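PDB 3WKY: prophenoloxidase b from Marsupenaeus japonicus, which is a hemolymph type 3 copper protein, the precursor of a phenoloxidase that probably hydroxylates monophenols and oxidises o-diphenols. Local coordinates for residues K246-P254 and V294-T302; L11-Y19 and D130-R141. All coordinates share one frame; numbering follows the deposited sequence.

Contact 1: K246-P254 and V294-T302; sequences KAFEDWRIP and VSQLEMWRT
R301 lays its guanidinium over one face of the W251 indole in a cation-pi stack: R301 CZ sits 3.9 Å from the centroid of the six-membered ring, almost on the ring normal. The two planes are tilted by 26°, and R301 NH1 comes closest, 3.3 Å from W251 CZ2. That same nitrogen donates to E249 O at 2.8 Å, meeting a carbonyl lone pair at an N-H...O angle of 153°, so the arginine is tied in rotation as well as stacked. Its NH2 reaches a water that also accepts from W251 N and donates to E298 OE2, the latter at 2.8 Å; the W251 backbone and the R301 and E298 side chains thus share it.

E298 has two further roles. Its methylene CG packs 3.6 Å from W251 CE3, while OE1 forms a salt bridge with R252 NH2 (2.8 Å) in the modelled one of two R252 conformers. The carboxylate lies over the guanidinium face, so charge rather than a directed N-H makes this pair. L297 CB touches W251 CZ3, and V294 CG1 lies at the indole edge.

Further out, W251 NE1 donates to F248 O at 2.9 Å, and chi1 of W251 (-61°) sends the indole toward the helix. An Asx turn, D250 OD1 accepting from R252 N, shapes the next bend. F399 meets W251 edge-to-face, and F363 backs V294 and L297. F363 belongs to helix 356-365, which also carries H357 and H361 of the copper-oxygen pocket: within the helical copper domain of the hemocyanin family, the loop packs its tryptophan against helix 294-310.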
loop_
_atom_site.group_PDB
_atom_site.type_symbol
_atom_site.label_atom_id
_atom_site.label_comp_id
_atom_site.label_asym_id
_atom_site.label_seq_id
_atom_site.Cartn_x
_atom_site.Cartn_y
_atom_site.Cartn_z
ATOM N N LYS A 246 6.376 -21.503 9.751
ATOM C CA LYS A 246 6.275 -21.090 8.360
ATOM C C LYS A 246 7.604 -20.525 7.882
ATOM O O LYS A 246 8.220 -19.706 8.567
ATOM C CB LYS A 246 5.172 -20.039 8.212
ATOM C CG LYS A 246 3.789 -20.585 8.528
ATOM C CD LYS A 246 2.795 -19.471 8.811
ATOM C CE LYS A 246 1.479 -20.036 9.340
ATOM N NZ LYS A 246 0.521 -18.968 9.728
ATOM N N ALA A 247 8.043 -20.963 6.704
ATOM C CA ALA A 247 9.311 -20.502 6.151
ATOM C C ALA A 247 9.259 -18.993 5.949
ATOM O O ALA A 247 8.215 -18.440 5.596
ATOM C CB ALA A 247 9.583 -21.172 4.831
ATOM N N PHE A 248 10.385 -18.336 6.171
ATOM C CA PHE A 248 10.508 -16.927 5.796
ATOM C C PHE A 248 11.127 -16.911 4.400
ATOM O O PHE A 248 12.355 -16.983 4.254
ATOM C CB PHE A 248 11.359 -16.162 6.798
ATOM C CG PHE A 248 11.516 -14.693 6.450
ATOM C CD1 PHE A 248 10.404 -13.891 6.257
ATOM C CD2 PHE A 248 12.771 -14.136 6.302
ATOM C CE1 PHE A 248 10.551 -12.527 5.925
ATOM C CE2 PHE A 248 12.919 -12.785 5.971
ATOM C CZ PHE A 248 11.805 -11.993 5.776
ATOM N N GLU A 249 10.260 -16.817 3.386
ATOM C CA GLU A 249 10.662 -16.965 1.984
ATOM C C GLU A 249 10.388 -15.750 1.123
ATOM O O GLU A 249 11.121 -15.485 0.168
ATOM C CB GLU A 249 9.960 -18.169 1.363
ATOM C CG GLU A 249 10.564 -19.442 1.824
ATOM C CD GLU A 249 9.935 -20.662 1.186
ATOM O OE1 GLU A 249 8.809 -20.566 0.633
ATOM O OE2 GLU A 249 10.591 -21.714 1.257
ATOM N N ASP A 250 9.327 -15.019 1.446
ATOM C CA ASP A 250 9.030 -13.781 0.719
ATOM C C ASP A 250 9.663 -12.656 1.509
ATOM O O ASP A 250 9.105 -12.178 2.496
ATOM C CB ASP A 250 7.518 -13.568 0.585
ATOM C CG ASP A 250 7.166 -12.327 -0.214
ATOM O OD1 ASP A 250 8.042 -11.455 -0.416
ATOM O OD2 ASP A 250 6.000 -12.218 -0.638
ATOM N N TRP A 251 10.837 -12.231 1.066
ATOM C CA TRP A 251 11.661 -11.351 1.883
ATOM C C TRP A 251 11.227 -9.888 1.785
ATOM O O TRP A 251 11.878 -8.996 2.338
ATOM C CB TRP A 251 13.138 -11.543 1.527
ATOM C CG TRP A 251 13.590 -12.956 1.803
ATOM C CD1 TRP A 251 13.027 -13.836 2.691
ATOM C CD2 TRP A 251 14.673 -13.662 1.170
ATOM N NE1 TRP A 251 13.698 -15.038 2.648
ATOM C CE2 TRP A 251 14.713 -14.956 1.727
ATOM C CE3 TRP A 251 15.613 -13.320 0.190
ATOM C CZ2 TRP A 251 15.666 -15.911 1.342
ATOM C CZ3 TRP A 251 16.557 -14.271 -0.198
ATOM C CH2 TRP A 251 16.570 -15.553 0.375
ATOM N N ARG A 252 10.104 -9.654 1.113
ATOM C CA ARG A 252 9.604 -8.286 1.069
ATOM C C ARG A 252 8.543 -8.061 2.157
ATOM O O ARG A 252 8.112 -6.934 2.382
ATOM C CB ARG A 252 9.115 -7.923 -0.340
ATOM C CG ARG A 252 10.250 -7.523 -1.314
ATOM C CD ARG A 252 11.310 -8.620 -1.519
ATOM N NE ARG A 252 12.542 -8.128 -2.142
ATOM C CZ ARG A 252 12.674 -7.869 -3.443
ATOM N NH1 ARG A 252 11.639 -8.048 -4.256
ATOM N NH2 ARG A 252 13.834 -7.427 -3.939
ATOM N N ILE A 253 8.173 -9.132 2.852
ATOM C CA ILE A 253 7.212 -9.114 3.958
ATOM C C ILE A 253 8.013 -8.941 5.252
ATOM O O ILE A 253 8.989 -9.657 5.458
ATOM C CB ILE A 253 6.438 -10.476 4.033
ATOM C CG1 ILE A 253 5.678 -10.761 2.735
ATOM C CG2 ILE A 253 5.480 -10.513 5.215
ATOM C CD1 ILE A 253 4.863 -12.063 2.764
ATOM N N PRO A 254 7.618 -7.993 6.124
ATOM C CA PRO A 254 8.358 -7.856 7.395
ATOM C C PRO A 254 8.261 -9.121 8.246
ATOM O O PRO A 254 7.271 -9.850 8.167
ATOM C CB PRO A 254 7.656 -6.687 8.104
ATOM C CG PRO A 254 6.300 -6.591 7.452
ATOM C CD PRO A 254 6.476 -7.063 6.032
ATOM N N VAL A 294 19.504 -7.597 -0.389
ATOM C CA VAL A 294 18.420 -8.585 -0.437
ATOM C C VAL A 294 18.277 -9.167 -1.845
ATOM O O VAL A 294 18.155 -10.386 -2.019
ATOM C CB VAL A 294 17.064 -7.978 0.041
ATOM C CG1 VAL A 294 15.915 -8.997 -0.129
ATOM C CG2 VAL A 294 17.152 -7.513 1.500
ATOM N N SER A 295 18.345 -8.317 -2.870
ATOM C CA SER A 295 18.123 -8.835 -4.225
ATOM C C SER A 295 19.319 -9.649 -4.714
ATOM O O SER A 295 19.192 -10.467 -5.615
ATOM C CB SER A 295 17.816 -7.709 -5.204
ATOM O OG SER A 295 18.977 -6.936 -5.427
ATOM N N GLN A 296 20.477 -9.421 -4.102
ATOM C CA GLN A 296 21.657 -10.245 -4.340
ATOM C C GLN A 296 21.403 -11.672 -3.836
ATOM O O GLN A 296 21.574 -12.652 -4.585
ATOM C CB GLN A 296 22.851 -9.613 -3.621
ATOM C CG GLN A 296 24.186 -10.341 -3.789
ATOM C CD GLN A 296 25.257 -9.710 -2.915
ATOM O OE1 GLN A 296 24.969 -9.263 -1.799
ATOM N NE2 GLN A 296 26.492 -9.650 -3.418
ATOM N N LEU A 297 20.964 -11.791 -2.585
ATOM C CA LEU A 297 20.590 -13.105 -2.035
ATOM C C LEU A 297 19.469 -13.747 -2.851
ATOM O O LEU A 297 19.445 -14.967 -3.051
ATOM C CB LEU A 297 20.160 -13.003 -0.559
ATOM C CG LEU A 297 21.273 -13.068 0.502
ATOM C CD1 LEU A 297 22.238 -11.884 0.355
ATOM C CD2 LEU A 297 20.684 -13.107 1.917
ATOM N N GLU A 298 18.532 -12.930 -3.320
ATOM C CA GLU A 298 17.447 -13.444 -4.159
ATOM C C GLU A 298 17.946 -14.012 -5.471
ATOM O O GLU A 298 17.447 -15.038 -5.946
ATOM C CB GLU A 298 16.396 -12.361 -4.411
ATOM C CG GLU A 298 15.601 -12.060 -3.156
ATOM C CD GLU A 298 14.673 -10.883 -3.312
ATOM O OE1 GLU A 298 14.919 -10.039 -4.206
ATOM O OE2 GLU A 298 13.710 -10.795 -2.514
ATOM N N MET A 299 18.944 -13.369 -6.058
ATOM C CA MET A 299 19.489 -13.898 -7.309
ATOM C C MET A 299 20.315 -15.175 -7.090
ATOM O O MET A 299 20.243 -16.111 -7.896
ATOM C CB MET A 299 20.293 -12.848 -8.079
ATOM C CG MET A 299 20.655 -13.334 -9.497
ATOM S SD MET A 299 19.204 -13.724 -10.513
ATOM C CE MET A 299 18.608 -12.039 -10.804
ATOM N N TRP A 300 21.066 -15.233 -5.994
ATOM C CA TRP A 300 21.719 -16.497 -5.622
ATOM C C TRP A 300 20.679 -17.602 -5.503
ATOM O O TRP A 300 20.885 -18.727 -5.969
ATOM C CB TRP A 300 22.440 -16.370 -4.281
ATOM C CG TRP A 300 23.645 -15.459 -4.292
ATOM C CD1 TRP A 300 24.418 -15.147 -5.355
ATOM C CD2 TRP A 300 24.219 -14.795 -3.158
ATOM N NE1 TRP A 300 25.438 -14.299 -4.965
ATOM C CE2 TRP A 300 25.335 -14.076 -3.616
ATOM C CE3 TRP A 300 23.889 -14.736 -1.797
ATOM C CZ2 TRP A 300 26.133 -13.310 -2.763
ATOM C CZ3 TRP A 300 24.684 -13.978 -0.951
ATOM C CH2 TRP A 300 25.791 -13.272 -1.440
ATOM N N ARG A 301 19.560 -17.291 -4.860
ATOM C CA ARG A 301 18.483 -18.257 -4.687
ATOM C C ARG A 301 17.901 -18.689 -6.034
ATOM O O ARG A 301 17.669 -19.883 -6.279
ATOM C CB ARG A 301 17.371 -17.664 -3.807
ATOM C CG ARG A 301 16.212 -18.637 -3.568
ATOM C CD ARG A 301 15.238 -18.081 -2.530
ATOM N NE ARG A 301 14.587 -16.853 -2.991
ATOM C CZ ARG A 301 13.748 -16.134 -2.241
ATOM N NH1 ARG A 301 13.456 -16.514 -1.004
ATOM N NH2 ARG A 301 13.182 -15.052 -2.738
ATOM N N THR A 302 17.655 -17.711 -6.898
ATOM C CA THR A 302 17.170 -17.990 -8.252
ATOM C C THR A 302 18.129 -18.929 -8.996
ATOM O O THR A 302 17.698 -19.916 -9.622
ATOM C CB THR A 302 16.997 -16.677 -9.034
ATOM O OG1 THR A 302 15.957 -15.900 -8.417
ATOM C CG2 THR A 302 16.636 -16.944 -10.492
HETATM O O HOH W 1 11.899 -12.751 -1.666
#

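Contact 2: L11-Y19 and D130-R141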
loop_
_atom_site.group_PDB
_atom_site.type_symbol
_atom_site.label_atom_id
_atom_site.label_comp_id
_atom_site.label_asym_id
_atom_site.label_seq_id
_atom_site.Cartn_x
_atom_site.Cartn_y
_atom_site.Cartn_z
ATOM N N LEU A 11 44.648 -28.371 30.283
ATOM C CA LEU A 11 44.078 -27.824 29.048
ATOM C C LEU A 11 42.669 -27.302 29.244
ATOM O O LEU A 11 42.295 -26.263 28.719
ATOM C CB LEU A 11 44.024 -28.909 27.981
ATOM C CG LEU A 11 45.341 -29.255 27.310
ATOM C CD1 LEU A 11 45.197 -30.557 26.528
ATOM C CD2 LEU A 11 45.740 -28.113 26.407
ATOM N N ARG A 12 41.880 -28.060 29.987
ATOM C CA ARG A 12 40.495 -27.710 30.275
ATOM C C ARG A 12 40.406 -26.395 31.037
ATOM O O ARG A 12 39.419 -25.663 30.937
ATOM C CB ARG A 12 39.854 -28.822 31.096
ATOM C CG ARG A 12 38.348 -28.737 31.213
ATOM C CD ARG A 12 37.800 -30.077 31.663
ATOM N NE ARG A 12 38.681 -31.166 31.246
ATOM C CZ ARG A 12 38.366 -32.456 31.305
ATOM N NH1 ARG A 12 37.177 -32.832 31.757
ATOM N NH2 ARG A 12 39.239 -33.373 30.907
ATOM N N GLN A 13 41.448 -26.095 31.805
ATOM C CA GLN A 13 41.487 -24.863 32.584
ATOM C C GLN A 13 41.602 -23.625 31.702
ATOM O O GLN A 13 41.286 -22.519 32.133
ATOM C CB GLN A 13 42.644 -24.905 33.582
ATOM C CG GLN A 13 42.430 -25.873 34.731
ATOM C CD GLN A 13 43.616 -25.919 35.676
ATOM O OE1 GLN A 13 44.730 -25.527 35.316
ATOM N NE2 GLN A 13 43.382 -26.398 36.890
ATOM N N LEU A 14 42.060 -23.808 30.467
ATOM C CA LEU A 14 42.214 -22.690 29.542
ATOM C C LEU A 14 40.861 -22.114 29.123
ATOM O O LEU A 14 40.786 -20.974 28.673
ATOM C CB LEU A 14 42.988 -23.129 28.304
ATOM C CG LEU A 14 44.286 -23.887 28.573
ATOM C CD1 LEU A 14 44.757 -24.597 27.313
ATOM C CD2 LEU A 14 45.355 -22.949 29.079
ATOM N N PHE A 15 39.805 -22.910 29.268
ATOM C CA PHE A 15 38.450 -22.483 28.915
ATOM C C PHE A 15 37.872 -21.566 29.985
ATOM O O PHE A 15 36.894 -20.854 29.740
ATOM C CB PHE A 15 37.524 -23.703 28.794
ATOM C CG PHE A 15 37.795 -24.587 27.596
ATOM C CD1 PHE A 15 38.761 -25.590 27.649
ATOM C CD2 PHE A 15 37.039 -24.455 26.432
ATOM C CE1 PHE A 15 38.993 -26.417 26.554
ATOM C CE2 PHE A 15 37.262 -25.282 25.331
ATOM C CZ PHE A 15 38.242 -26.264 25.389
ATOM N N TYR A 16 38.466 -21.592 31.178
ATOM C CA TYR A 16 37.872 -20.921 32.340
ATOM C C TYR A 16 38.094 -19.405 32.397
ATOM O O TYR A 16 39.036 -18.882 31.804
ATOM C CB TYR A 16 38.352 -21.572 33.639
ATOM C CG TYR A 16 37.831 -22.974 33.824
ATOM C CD1 TYR A 16 36.814 -23.465 33.014
ATOM C CD2 TYR A 16 38.347 -23.807 34.805
ATOM C CE1 TYR A 16 36.329 -24.748 33.170
ATOM C CE2 TYR A 16 37.864 -25.096 34.972
ATOM C CZ TYR A 16 36.854 -25.559 34.146
ATOM O OH TYR A 16 36.363 -26.836 34.296
ATOM N N LEU A 17 37.197 -18.726 33.117
ATOM C CA LEU A 17 37.234 -17.273 33.302
ATOM C C LEU A 17 37.641 -16.513 32.035
ATOM O O LEU A 17 38.623 -15.775 32.046
ATOM C CB LEU A 17 38.184 -16.920 34.458
ATOM C CG LEU A 17 37.926 -17.632 35.789
ATOM C CD1 LEU A 17 38.923 -17.164 36.854
ATOM C CD2 LEU A 17 36.494 -17.434 36.277
ATOM N N PRO A 18 36.888 -16.699 30.931
ATOM C CA PRO A 18 37.334 -16.161 29.639
ATOM C C PRO A 18 37.344 -14.632 29.556
ATOM O O PRO A 18 37.995 -14.091 28.660
ATOM C CB PRO A 18 36.323 -16.759 28.640
ATOM C CG PRO A 18 35.110 -17.063 29.455
ATOM C CD PRO A 18 35.625 -17.459 30.814
ATOM N N TYR A 19 36.642 -13.949 30.458
ATOM C CA TYR A 19 36.644 -12.486 30.436
ATOM C C TYR A 19 37.718 -11.895 31.346
ATOM O O TYR A 19 37.856 -10.674 31.434
ATOM C CB TYR A 19 35.285 -11.933 30.850
ATOM C CG TYR A 19 34.147 -12.320 29.931
ATOM C CD1 TYR A 19 33.945 -11.658 28.725
ATOM C CD2 TYR A 19 33.267 -13.337 30.279
ATOM C CE1 TYR A 19 32.897 -12.008 27.886
ATOM C CE2 TYR A 19 32.217 -13.689 29.454
ATOM C CZ TYR A 19 32.035 -13.020 28.259
ATOM O OH TYR A 19 30.984 -13.373 27.442
ATOM N N ASP A 130 35.758 -34.206 26.401
ATOM C CA ASP A 130 36.533 -33.671 27.517
ATOM C C ASP A 130 36.491 -32.140 27.598
ATOM O O ASP A 130 37.110 -31.550 28.483
ATOM C CB ASP A 130 37.991 -34.137 27.427
ATOM C CG ASP A 130 38.131 -35.643 27.589
ATOM O OD1 ASP A 130 37.359 -36.216 28.378
ATOM O OD2 ASP A 130 38.999 -36.246 26.924
ATOM N N THR A 131 35.784 -31.490 26.674
ATOM C CA THR A 131 35.626 -30.038 26.774
ATOM C C THR A 131 34.600 -29.738 27.860
ATOM O O THR A 131 33.689 -30.531 28.088
ATOM C CB THR A 131 35.191 -29.395 25.440
ATOM O OG1 THR A 131 33.950 -29.967 25.014
ATOM C CG2 THR A 131 36.234 -29.623 24.372
ATOM N N PRO A 132 34.743 -28.595 28.550
ATOM C CA PRO A 132 33.739 -28.266 29.568
ATOM C C PRO A 132 32.408 -27.939 28.902
ATOM O O PRO A 132 32.422 -27.505 27.749
ATOM C CB PRO A 132 34.309 -27.008 30.234
ATOM C CG PRO A 132 35.249 -26.424 29.218
ATOM C CD PRO A 132 35.823 -27.593 28.477
ATOM N N PRO A 133 31.286 -28.156 29.608
ATOM C CA PRO A 133 29.974 -27.761 29.082
ATOM C C PRO A 133 29.988 -26.265 28.822
ATOM O O PRO A 133 30.477 -25.504 29.666
ATOM C CB PRO A 133 29.018 -28.066 30.242
ATOM C CG PRO A 133 29.731 -29.116 31.053
ATOM C CD PRO A 133 31.188 -28.765 30.947
ATOM N N LEU A 134 29.476 -25.842 27.674
ATOM C CA LEU A 134 29.520 -24.423 27.336
ATOM C C LEU A 134 28.861 -23.484 28.364
ATOM O O LEU A 134 29.388 -22.402 28.624
ATOM C CB LEU A 134 28.974 -24.187 25.922
ATOM C CG LEU A 134 29.193 -22.797 25.320
ATOM C CD1 LEU A 134 30.679 -22.432 25.227
ATOM C CD2 LEU A 134 28.554 -22.774 23.938
ATOM N N PRO A 135 27.717 -23.882 28.958
ATOM C CA PRO A 135 27.151 -22.937 29.932
ATOM C C PRO A 135 28.014 -22.699 31.173
ATOM O O PRO A 135 27.845 -21.662 31.803
ATOM C CB PRO A 135 25.824 -23.591 30.330
ATOM C CG PRO A 135 25.441 -24.402 29.130
ATOM C CD PRO A 135 26.753 -24.943 28.608
ATOM N N THR A 136 28.908 -23.625 31.522
ATOM C CA THR A 136 29.798 -23.407 32.669
ATOM C C THR A 136 30.938 -22.453 32.325
ATOM O O THR A 136 31.610 -21.936 33.214
ATOM C CB THR A 136 30.404 -24.731 33.187
ATOM O OG1 THR A 136 31.342 -25.229 32.222
ATOM C CG2 THR A 136 29.309 -25.753 33.425
ATOM N N VAL A 137 31.144 -22.231 31.028
ATOM C CA VAL A 137 32.213 -21.380 30.512
ATOM C C VAL A 137 31.684 -19.991 30.134
ATOM O O VAL A 137 32.309 -18.975 30.431
ATOM C CB VAL A 137 32.870 -22.028 29.268
ATOM C CG1 VAL A 137 33.860 -21.082 28.608
ATOM C CG2 VAL A 137 33.554 -23.329 29.647
ATOM N N LEU A 138 30.526 -19.954 29.474
ATOM C CA LEU A 138 29.908 -18.684 29.073
ATOM C C LEU A 138 28.464 -18.626 29.555
ATOM O O LEU A 138 27.541 -18.611 28.742
ATOM C CB LEU A 138 29.938 -18.523 27.544
ATOM C CG LEU A 138 31.267 -18.252 26.840
ATOM C CD1 LEU A 138 31.095 -18.223 25.323
ATOM C CD2 LEU A 138 31.885 -16.943 27.321
ATOM N N PRO A 139 28.252 -18.608 30.883
ATOM C CA PRO A 139 26.864 -18.605 31.354
ATOM C C PRO A 139 26.051 -17.402 30.863
ATOM O O PRO A 139 24.825 -17.525 30.778
ATOM C CB PRO A 139 27.002 -18.583 32.890
ATOM C CG PRO A 139 28.419 -18.204 33.160
ATOM C CD PRO A 139 29.218 -18.673 31.998
ATOM N N ASP A 140 26.711 -16.292 30.536
ATOM C CA ASP A 140 26.012 -15.089 30.067
ATOM C C ASP A 140 25.229 -15.341 28.772
ATOM O O ASP A 140 24.305 -14.585 28.453
ATOM C CB ASP A 140 26.988 -13.927 29.849
ATOM C CG ASP A 140 27.959 -14.184 28.700
ATOM O OD1 ASP A 140 27.585 -13.973 27.525
ATOM O OD2 ASP A 140 29.106 -14.602 28.962
ATOM N N ARG A 141 25.601 -16.389 28.032
ATOM C CA ARG A 141 24.927 -16.719 26.773
ATOM C C ARG A 141 23.605 -17.438 26.964
ATOM O O ARG A 141 22.835 -17.560 26.009
ATOM C CB ARG A 141 25.829 -17.567 25.855
ATOM C CG ARG A 141 27.137 -16.898 25.425
ATOM C CD ARG A 141 26.932 -15.690 24.506
ATOM N NE ARG A 141 28.108 -15.464 23.670
ATOM C CZ ARG A 141 29.147 -14.697 24.009
ATOM N NH1 ARG A 141 29.178 -14.075 25.184
ATOM N NH2 ARG A 141 30.166 -14.560 23.175
HETATM O O HOH W 2 32.897 -26.738 33.974
#
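F15 holds its CG opposite its own carbonyl carbon (chi1 -70°), which turns one ring face to P132; at the far end D140 carries its carboxylate between backbone N and C (chi1 67°), bringing OD2 to the Y19 hydroxyl. The first places the apolar middle of the contact, the second its polar end at Y19.

In the apolar middle the proline ring covers the phenyl face. P132 CD stands 3.7 Å from the F15 centroid, close to the ring normal, a CH-pi contact, and P132 CG lies 3.5 Å from F15 CG. T131 CG2 approaches F15 CZ obliquely, and V137 CG2 rests near F15 CB. P18 continues the layer, its CG 3.9 Å from L138 CD2, and the same leucine methyl also touches the Y19 ring. Y117 of helix 109-122 meets F15 edge-to-face and donates its hydroxyl proton to P132 O, while T131 leans on H201 of helix 193-205, the helix that bears H199 and H203 of the copper site.

R12, modelled here in one of two conformers, spreads its guanidinium over D130 O, with R12 CZ 3.2 Å from that oxygen; no N-H points at it.

The polar end at Y19 is a compact network. Y19 OH donates to D140 OD2 at 2.7 Å, from above the carboxylate plane (38° out of it), and accepts from G266 N; R141 NH1 adds only a weak bond at 3.0 Å. R141 NH1 makes its better bond to the syn lone pair of D140 OD1, at 2.8 Å, and R141 NE forms a salt bridge with E385. An arginine set between two carboxylates would be expected to keep D140 ionised, and so a strong acceptor for the Y19 hydroxyl.

In the fold
Contact 2 is a buried seam and contact 1 only a partly buried one, with R252 exposed at its margin. Their chemistry follows: 11-19 and 130-141 join mainly through prolines, aliphatic groups and one aromatic face, with charged groups at both ends, whereas 246-254 and 294-302 gather arginines, a glutamate and a water around a single tryptophan. The centres are about 37 Å apart, and the contacts share no helix. Each nevertheless reaches toward the copper site through different elements, contact 1 by helix 356-365 and contact 2 by helix 193-205. Contact 1 also borders other subunits, S295 bonding to D282 of the second subunit, while contact 2 lies wholly within its own chain.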